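Local coordinates for aspartate-semialdehyde dehydrogenase (Vibrio cholerae, PDB 2R00), which catalyses the NADPH-dependent reductive dephosphorylation of L-aspartyl-4-phosphate to L-aspartate-semialdehyde, a step on the way to lysine and methionine, at residues 91-96 / 326-331; 126-131 / 318-323. All coordinates share one frame; numbering follows the deposited sequence.

Contact 1 of 2, residues 91-96 / 326-331; sequences VVIDNT and QIAELL
Ile93 overlaps one turn of helix 316-335, its delta methyl lying over Ala328: CD1 is 3.7 Å from Ala328 CB and equally near that residue's CA. The extended second torsion (chi2 150°) carries CD1 out past CG1 to this place, where it also comes within 4.3 Å of Leu331 CD2. Ile327 and Ile93 lie alongside each other, pointing opposite ways. Ile327 CG2 meets Ile93 CG1 at 3.9 Å, while Ile327 CD1 lies beside Ile93 CG2. At the start of the strand, Val91 and Leu331 reach toward each other tip to tip, Val91 CG1 meeting Leu331 CD2 at 3.6 Å. No hydrogen bond crosses between the segments; five buried residues meet through carbon alone. Val92, between the two contact residues of the strand, turns away and touches Ala82 and Ala85 of helix 75-87 instead. Strand 91-94 and helix segment 326-331 run roughly antiparallel (154°), their axes coming within 9.8 Å. This is the layered alpha/beta packing of a Rossmann-type nucleotide-binding domain, in which the C-terminal helix 316-335 packs on the sheet, on the side of strand 91-94 away from helix 75-87.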
ATOM      1  N   VAL A  91       2.561 -11.313  37.422  1.00 23.47           N
ATOM      2  CA  VAL A  91       1.927 -11.472  36.121  1.00 22.39           C
ATOM      3  C   VAL A  91       2.639 -10.570  35.114  1.00 22.36           C
ATOM      4  O   VAL A  91       2.671  -9.342  35.269  1.00 22.82           O
ATOM      5  CB  VAL A  91       0.384 -11.223  36.145  1.00 22.31           C
ATOM      6  CG1 VAL A  91      -0.239 -11.543  34.772  1.00 20.81           C
ATOM      7  CG2 VAL A  91      -0.269 -12.064  37.218  1.00 21.56           C
ATOM      8  N   VAL A  92       3.231 -11.200  34.097  1.00 21.96           N
ATOM      9  CA  VAL A  92       4.062 -10.502  33.120  1.00 21.46           C
ATOM     10  C   VAL A  92       3.229 -10.181  31.882  1.00 21.83           C
ATOM     11  O   VAL A  92       2.585 -11.058  31.315  1.00 21.87           O
ATOM     12  CB  VAL A  92       5.304 -11.341  32.716  1.00 21.72           C
ATOM     13  CG1 VAL A  92       6.169 -10.604  31.688  1.00 20.03           C
ATOM     14  CG2 VAL A  92       6.130 -11.718  33.947  1.00 21.40           C
ATOM     15  N   ILE A  93       3.220  -8.912  31.497  1.00 21.89           N
ATOM     16  CA  ILE A  93       2.636  -8.499  30.227  1.00 21.79           C
ATOM     17  C   ILE A  93       3.816  -8.231  29.296  1.00 21.91           C
ATOM     18  O   ILE A  93       4.624  -7.343  29.551  1.00 21.49           O
ATOM     19  CB  ILE A  93       1.683  -7.274  30.388  1.00 22.22           C
ATOM     20  CG1 ILE A  93       0.458  -7.679  31.233  1.00 21.89           C
ATOM     21  CG2 ILE A  93       1.267  -6.743  29.014  1.00 21.27           C
ATOM     22  CD1 ILE A  93      -0.163  -6.550  32.063  1.00 23.55           C
ATOM     23  N   ASP A  94       3.931  -9.053  28.251  1.00 21.69           N
ATOM     24  CA  ASP A  94       5.166  -9.135  27.478  1.00 21.40           C
ATOM     25  C   ASP A  94       5.061  -8.479  26.119  1.00 21.04           C
ATOM     26  O   ASP A  94       4.366  -8.974  25.238  1.00 20.77           O
ATOM     27  CB  ASP A  94       5.610 -10.588  27.291  1.00 20.81           C
ATOM     28  CG  ASP A  94       7.028 -10.686  26.785  1.00 23.08           C
ATOM     29  OD1 ASP A  94       7.892  -9.992  27.364  1.00 22.66           O
ATOM     30  OD2 ASP A  94       7.281 -11.435  25.814  1.00 24.16           O
ATOM     31  N   ASN A  95       5.788  -7.387  25.947  1.00 21.37           N
ATOM     32  CA  ASN A  95       5.813  -6.703  24.662  1.00 21.98           C
ATOM     33  C   ASN A  95       6.995  -7.147  23.816  1.00 22.31           C
ATOM     34  O   ASN A  95       7.850  -6.335  23.445  1.00 23.56           O
ATOM     35  CB  ASN A  95       5.787  -5.184  24.844  1.00 22.41           C
ATOM     36  CG  ASN A  95       5.699  -4.445  23.521  1.00 22.46           C
ATOM     37  OD1 ASN A  95       4.780  -4.657  22.740  1.00 24.26           O
ATOM     38  ND2 ASN A  95       6.679  -3.607  23.253  1.00 22.56           N
ATOM     39  N   THR A  96       7.057  -8.457  23.541  1.00 21.59           N
ATOM     40  CA  THR A  96       7.988  -9.016  22.558  1.00 20.79           C
ATOM     41  C   THR A  96       7.254 -10.062  21.731  1.00 20.34           C
ATOM     42  O   THR A  96       6.098 -10.402  22.020  1.00 19.09           O
ATOM     43  CB  THR A  96       9.270  -9.665  23.214  1.00 21.02           C
ATOM     44  OG1 THR A  96       8.968 -10.976  23.708  1.00 19.50           O
ATOM     45  CG2 THR A  96       9.792  -8.818  24.365  1.00 21.73           C
ATOM     46  N   GLN A 326      -3.644  -1.156  28.989  1.00 25.08           N
ATOM     47  CA  GLN A 326      -5.059  -1.563  28.951  1.00 25.60           C
ATOM     48  C   GLN A 326      -5.272  -3.004  29.407  1.00 25.53           C
ATOM     49  O   GLN A 326      -6.277  -3.318  30.060  1.00 25.23           O
ATOM     50  CB  GLN A 326      -5.622  -1.425  27.545  1.00 26.19           C
ATOM     51  CG  GLN A 326      -5.902  -0.002  27.094  1.00 28.12           C
ATOM     52  CD  GLN A 326      -6.354   0.045  25.650  1.00 30.69           C
ATOM     53  OE1 GLN A 326      -5.562  -0.159  24.734  1.00 31.63           O
ATOM     54  NE2 GLN A 326      -7.637   0.311  25.440  1.00 32.60           N
ATOM     55  N   ILE A 327      -4.340  -3.884  29.036  1.00 25.32           N
ATOM     56  CA  ILE A 327      -4.334  -5.254  29.533  1.00 25.14           C
ATOM     57  C   ILE A 327      -4.244  -5.248  31.056  1.00 25.37           C
ATOM     58  O   ILE A 327      -5.041  -5.909  31.717  1.00 25.43           O
ATOM     59  CB  ILE A 327      -3.164  -6.094  28.930  1.00 25.24           C
ATOM     60  CG1 ILE A 327      -3.353  -6.276  27.415  1.00 24.72           C
ATOM     61  CG2 ILE A 327      -3.069  -7.445  29.636  1.00 24.80           C
ATOM     62  CD1 ILE A 327      -2.113  -6.780  26.661  1.00 24.77           C
ATOM     63  N   ALA A 328      -3.279  -4.493  31.597  1.00 25.81           N
ATOM     64  CA  ALA A 328      -3.051  -4.398  33.049  1.00 26.43           C
ATOM     65  C   ALA A 328      -4.260  -3.837  33.800  1.00 27.27           C
ATOM     66  O   ALA A 328      -4.544  -4.241  34.931  1.00 27.54           O
ATOM     67  CB  ALA A 328      -1.828  -3.538  33.341  1.00 25.85           C
ATOM     68  N   GLU A 329      -4.937  -2.879  33.175  1.00 28.25           N
ATOM     69  CA  GLU A 329      -6.120  -2.263  33.749  1.00 28.93           C
ATOM     70  C   GLU A 329      -7.202  -3.305  33.937  1.00 29.93           C
ATOM     71  O   GLU A 329      -7.786  -3.391  35.008  1.00 30.28           O
ATOM     72  CB  GLU A 329      -6.611  -1.129  32.850  1.00 29.06           C
ATOM     73  CG  GLU A 329      -5.746   0.120  32.924  1.00 29.51           C
ATOM     74  CD  GLU A 329      -6.088   1.141  31.855  1.00 30.40           C
ATOM     75  OE1 GLU A 329      -5.478   2.221  31.867  1.00 30.15           O
ATOM     76  OE2 GLU A 329      -6.946   0.860  30.988  1.00 31.31           O
ATOM     77  N   LEU A 330      -7.448  -4.110  32.904  1.00 30.44           N
ATOM     78  CA  LEU A 330      -8.470  -5.150  32.961  1.00 31.69           C
ATOM     79  C   LEU A 330      -8.084  -6.294  33.895  1.00 32.08           C
ATOM     80  O   LEU A 330      -8.928  -6.851  34.605  1.00 31.68           O
ATOM     81  CB  LEU A 330      -8.764  -5.674  31.554  1.00 31.94           C
ATOM     82  CG  LEU A 330      -9.990  -5.161  30.799  1.00 33.47           C
ATOM     83  CD1 LEU A 330     -10.338  -3.715  31.109  1.00 35.05           C
ATOM     84  CD2 LEU A 330      -9.783  -5.356  29.296  1.00 34.09           C
ATOM     85  N   LEU A 331      -6.799  -6.626  33.895  1.00 32.56           N
ATOM     86  CA  LEU A 331      -6.261  -7.664  34.760  1.00 33.65           C
ATOM     87  C   LEU A 331      -6.540  -7.308  36.223  1.00 34.54           C
ATOM     88  O   LEU A 331      -7.104  -8.100  36.968  1.00 34.33           O
ATOM     89  CB  LEU A 331      -4.754  -7.816  34.506  1.00 33.34           C
ATOM     90  CG  LEU A 331      -3.970  -8.823  35.343  1.00 33.07           C
ATOM     91  CD1 LEU A 331      -4.493 -10.229  35.110  1.00 31.31           C
ATOM     92  CD2 LEU A 331      -2.491  -8.731  35.009  1.00 33.39           C
TER

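Contact 2 of 2, residues 126-131 / 318-323; sequences IANPNC and KGAATN
Asn128 and Asn323 both hold CG anti to the backbone N (chi1 -158° and -162°), which swings each CG toward the other segment, where the two side chains meet. They pass antiparallel to each other with their amide planes 42° apart, and Asn128 CG lies 3.9 Å from Asn323 ND2. The same CG lies 3.9 Å from Ala320 O, in the backbone of the helix. Pro129 crosses the Asn323 side chain at about a right angle, putting CD 3.6 Å from Asn323 ND2. That nitrogen is hydrogen-bonded to Val108 O, which helps fix the rotation of the amide.

Cys131, which forms the acyl-thioester intermediate, has SG anti to its backbone N. The sulphur faces the backbone of the first turns of helix 316-335, 4.2 Å from Ala320 N and 4.4 Å from Gly319 CA. Within that helix Lys318 O accepts two bonds from Thr322, one from OG1 at 2.6 Å and one from N, arriving from opposite faces of the carbonyl plane.

Asn128 O receives Arg100 NE, an arginine predicted to bind phosphate, while Asn130 N-caps helix 131-147 through OD1 to Ser132 N, so that the loop leaving strand 125-127 delivers Cys131 directly into that helix's first turn. Helix 316-335 packs against this loop, helix 211-223 packs on Pro129 through Glu219 and Ile223, and helix 14-25 touches Lys318, Ala321 and Thr322.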
ATOM      1  N   ILE A 126       0.881 -12.821  29.888  1.00 18.98           N
ATOM      2  CA  ILE A 126      -0.015 -12.391  28.812  1.00 19.42           C
ATOM      3  C   ILE A 126       0.875 -11.724  27.751  1.00 19.29           C
ATOM      4  O   ILE A 126       1.740 -10.936  28.087  1.00 19.64           O
ATOM      5  CB  ILE A 126      -1.055 -11.332  29.306  1.00 19.14           C
ATOM      6  CG1 ILE A 126      -1.845 -11.851  30.517  1.00 19.76           C
ATOM      7  CG2 ILE A 126      -2.003 -10.941  28.177  1.00 19.35           C
ATOM      8  CD1 ILE A 126      -2.549 -10.748  31.333  1.00 19.93           C
ATOM      9  N   ALA A 127       0.661 -12.045  26.481  1.00 19.53           N
ATOM     10  CA  ALA A 127       1.502 -11.521  25.396  1.00 19.29           C
ATOM     11  C   ALA A 127       0.840 -10.307  24.760  1.00 19.62           C
ATOM     12  O   ALA A 127      -0.366 -10.329  24.501  1.00 19.77           O
ATOM     13  CB  ALA A 127       1.734 -12.603  24.359  1.00 18.57           C
ATOM     14  N   ASN A 128       1.630  -9.254  24.535  1.00 19.88           N
ATOM     15  CA  ASN A 128       1.193  -8.033  23.854  1.00 21.24           C
ATOM     16  C   ASN A 128       1.466  -8.267  22.375  1.00 21.44           C
ATOM     17  O   ASN A 128       2.578  -8.665  22.034  1.00 21.70           O
ATOM     18  CB  ASN A 128       2.028  -6.836  24.358  1.00 21.03           C
ATOM     19  CG  ASN A 128       1.345  -5.469  24.156  1.00 22.72           C
ATOM     20  OD1 ASN A 128       1.964  -4.510  23.661  1.00 22.44           O
ATOM     21  ND2 ASN A 128       0.101  -5.362  24.586  1.00 20.13           N
ATOM     22  N   PRO A 129       0.457  -8.070  21.495  1.00 21.88           N
ATOM     23  CA  PRO A 129       0.712  -8.305  20.075  1.00 22.39           C
ATOM     24  C   PRO A 129       1.550  -7.219  19.395  1.00 23.95           C
ATOM     25  O   PRO A 129       1.845  -6.176  19.988  1.00 23.29           O
ATOM     26  CB  PRO A 129      -0.701  -8.361  19.447  1.00 21.69           C
ATOM     27  CG  PRO A 129      -1.664  -8.411  20.592  1.00 22.04           C
ATOM     28  CD  PRO A 129      -0.943  -7.682  21.723  1.00 21.59           C
ATOM     29  N   ASN A 130       1.916  -7.497  18.149  1.00 25.61           N
ATOM     30  CA  ASN A 130       2.595  -6.558  17.286  1.00 28.17           C
ATOM     31  C   ASN A 130       1.686  -5.354  17.038  1.00 28.79           C
ATOM     32  O   ASN A 130       0.480  -5.530  16.848  1.00 28.36           O
ATOM     33  CB  ASN A 130       2.915  -7.281  15.974  1.00 28.23           C
ATOM     34  CG  ASN A 130       3.956  -6.567  15.153  1.00 31.97           C
ATOM     35  OD1 ASN A 130       3.702  -5.499  14.612  1.00 35.42           O
ATOM     36  ND2 ASN A 130       5.144  -7.158  15.054  1.00 35.11           N
ATOM     37  N   CYS A 131       2.245  -4.139  17.038  1.00 31.12           N
ATOM     38  CA  CYS A 131       1.437  -2.917  16.795  1.00 30.97           C
ATOM     39  C   CYS A 131       0.656  -2.988  15.484  1.00 30.49           C
ATOM     40  O   CYS A 131      -0.480  -2.535  15.427  1.00 29.86           O
ATOM     41  CB  CYS A 131       2.269  -1.624  16.864  1.00 31.74           C
ATOM     42  SG  CYS A 131       1.269  -0.047  17.007  1.00 36.01           S
ATOM     43  N   LYS A 318       3.679   4.250  21.361  1.00 35.55           N
ATOM     44  CA  LYS A 318       2.576   4.614  22.254  1.00 35.26           C
ATOM     45  C   LYS A 318       1.378   3.680  22.087  1.00 34.44           C
ATOM     46  O   LYS A 318       0.656   3.407  23.057  1.00 34.93           O
ATOM     47  CB  LYS A 318       2.170   6.086  22.065  1.00 35.48           C
ATOM     48  CG  LYS A 318       1.405   6.668  23.256  1.00 37.26           C
ATOM     49  CD  LYS A 318       1.630   8.171  23.422  1.00 40.58           C
ATOM     50  CE  LYS A 318       1.184   8.635  24.807  1.00 42.12           C
ATOM     51  NZ  LYS A 318       1.275  10.110  24.965  1.00 43.94           N
ATOM     52  N   GLY A 319       1.183   3.182  20.866  1.00 33.18           N
ATOM     53  CA  GLY A 319       0.152   2.182  20.596  1.00 32.05           C
ATOM     54  C   GLY A 319       0.439   0.878  21.329  1.00 30.90           C
ATOM     55  O   GLY A 319      -0.431   0.334  22.012  1.00 30.93           O
ATOM     56  N   ALA A 320       1.668   0.390  21.187  1.00 29.85           N
ATOM     57  CA  ALA A 320       2.136  -0.816  21.880  1.00 29.11           C
ATOM     58  C   ALA A 320       2.053  -0.670  23.402  1.00 28.53           C
ATOM     59  O   ALA A 320       1.542  -1.554  24.097  1.00 28.23           O
ATOM     60  CB  ALA A 320       3.554  -1.125  21.463  1.00 29.02           C
ATOM     61  N   ALA A 321       2.545   0.459  23.908  1.00 28.25           N
ATOM     62  CA  ALA A 321       2.595   0.713  25.342  1.00 27.71           C
ATOM     63  C   ALA A 321       1.194   0.800  25.932  1.00 27.44           C
ATOM     64  O   ALA A 321       0.916   0.214  26.975  1.00 27.36           O
ATOM     65  CB  ALA A 321       3.380   1.974  25.623  1.00 27.65           C
ATOM     66  N   THR A 322       0.308   1.513  25.235  1.00 26.93           N
ATOM     67  CA  THR A 322      -1.080   1.671  25.649  1.00 26.04           C
ATOM     68  C   THR A 322      -1.839   0.346  25.672  1.00 25.46           C
ATOM     69  O   THR A 322      -2.615   0.095  26.602  1.00 25.17           O
ATOM     70  CB  THR A 322      -1.801   2.682  24.738  1.00 26.65           C
ATOM     71  OG1 THR A 322      -1.134   3.950  24.838  1.00 27.76           O
ATOM     72  CG2 THR A 322      -3.273   2.841  25.125  1.00 27.02           C
ATOM     73  N   ASN A 323      -1.630  -0.503  24.662  1.00 24.35           N
ATOM     74  CA  ASN A 323      -2.296  -1.806  24.650  1.00 23.90           C
ATOM     75  C   ASN A 323      -1.941  -2.610  25.904  1.00 23.72           C
ATOM     76  O   ASN A 323      -2.821  -3.194  26.557  1.00 23.94           O
ATOM     77  CB  ASN A 323      -1.944  -2.600  23.383  1.00 23.73           C
ATOM     78  CG  ASN A 323      -2.913  -3.732  23.123  1.00 24.29           C
ATOM     79  OD1 ASN A 323      -4.025  -3.508  22.636  1.00 24.25           O
ATOM     80  ND2 ASN A 323      -2.503  -4.959  23.448  1.00 23.69           N
TER

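Both contacts are buried and use helix 316-335, which meets neighbouring parallel strands of one sheet, 91-94 and 125-127, or the loop that follows. They join directly: Val92 O probably accepts from Ile126 N and Asp94 O from Asn128 N, while Ile327 also packs on Asn128. Contact 1 lies farther along the helix and is purely aliphatic, as suits a helix lying on the face of the sheet. Contact 2, about 9 Å away between centres, lies close to the geometric centre of the chain, past the strand's C-terminal end, where amides, backbone carbonyls and the catalytic sulphur replace methyl groups. One helix thus borders the active-site cysteine near its start and packs on the hydrophobic face of the sheet farther along.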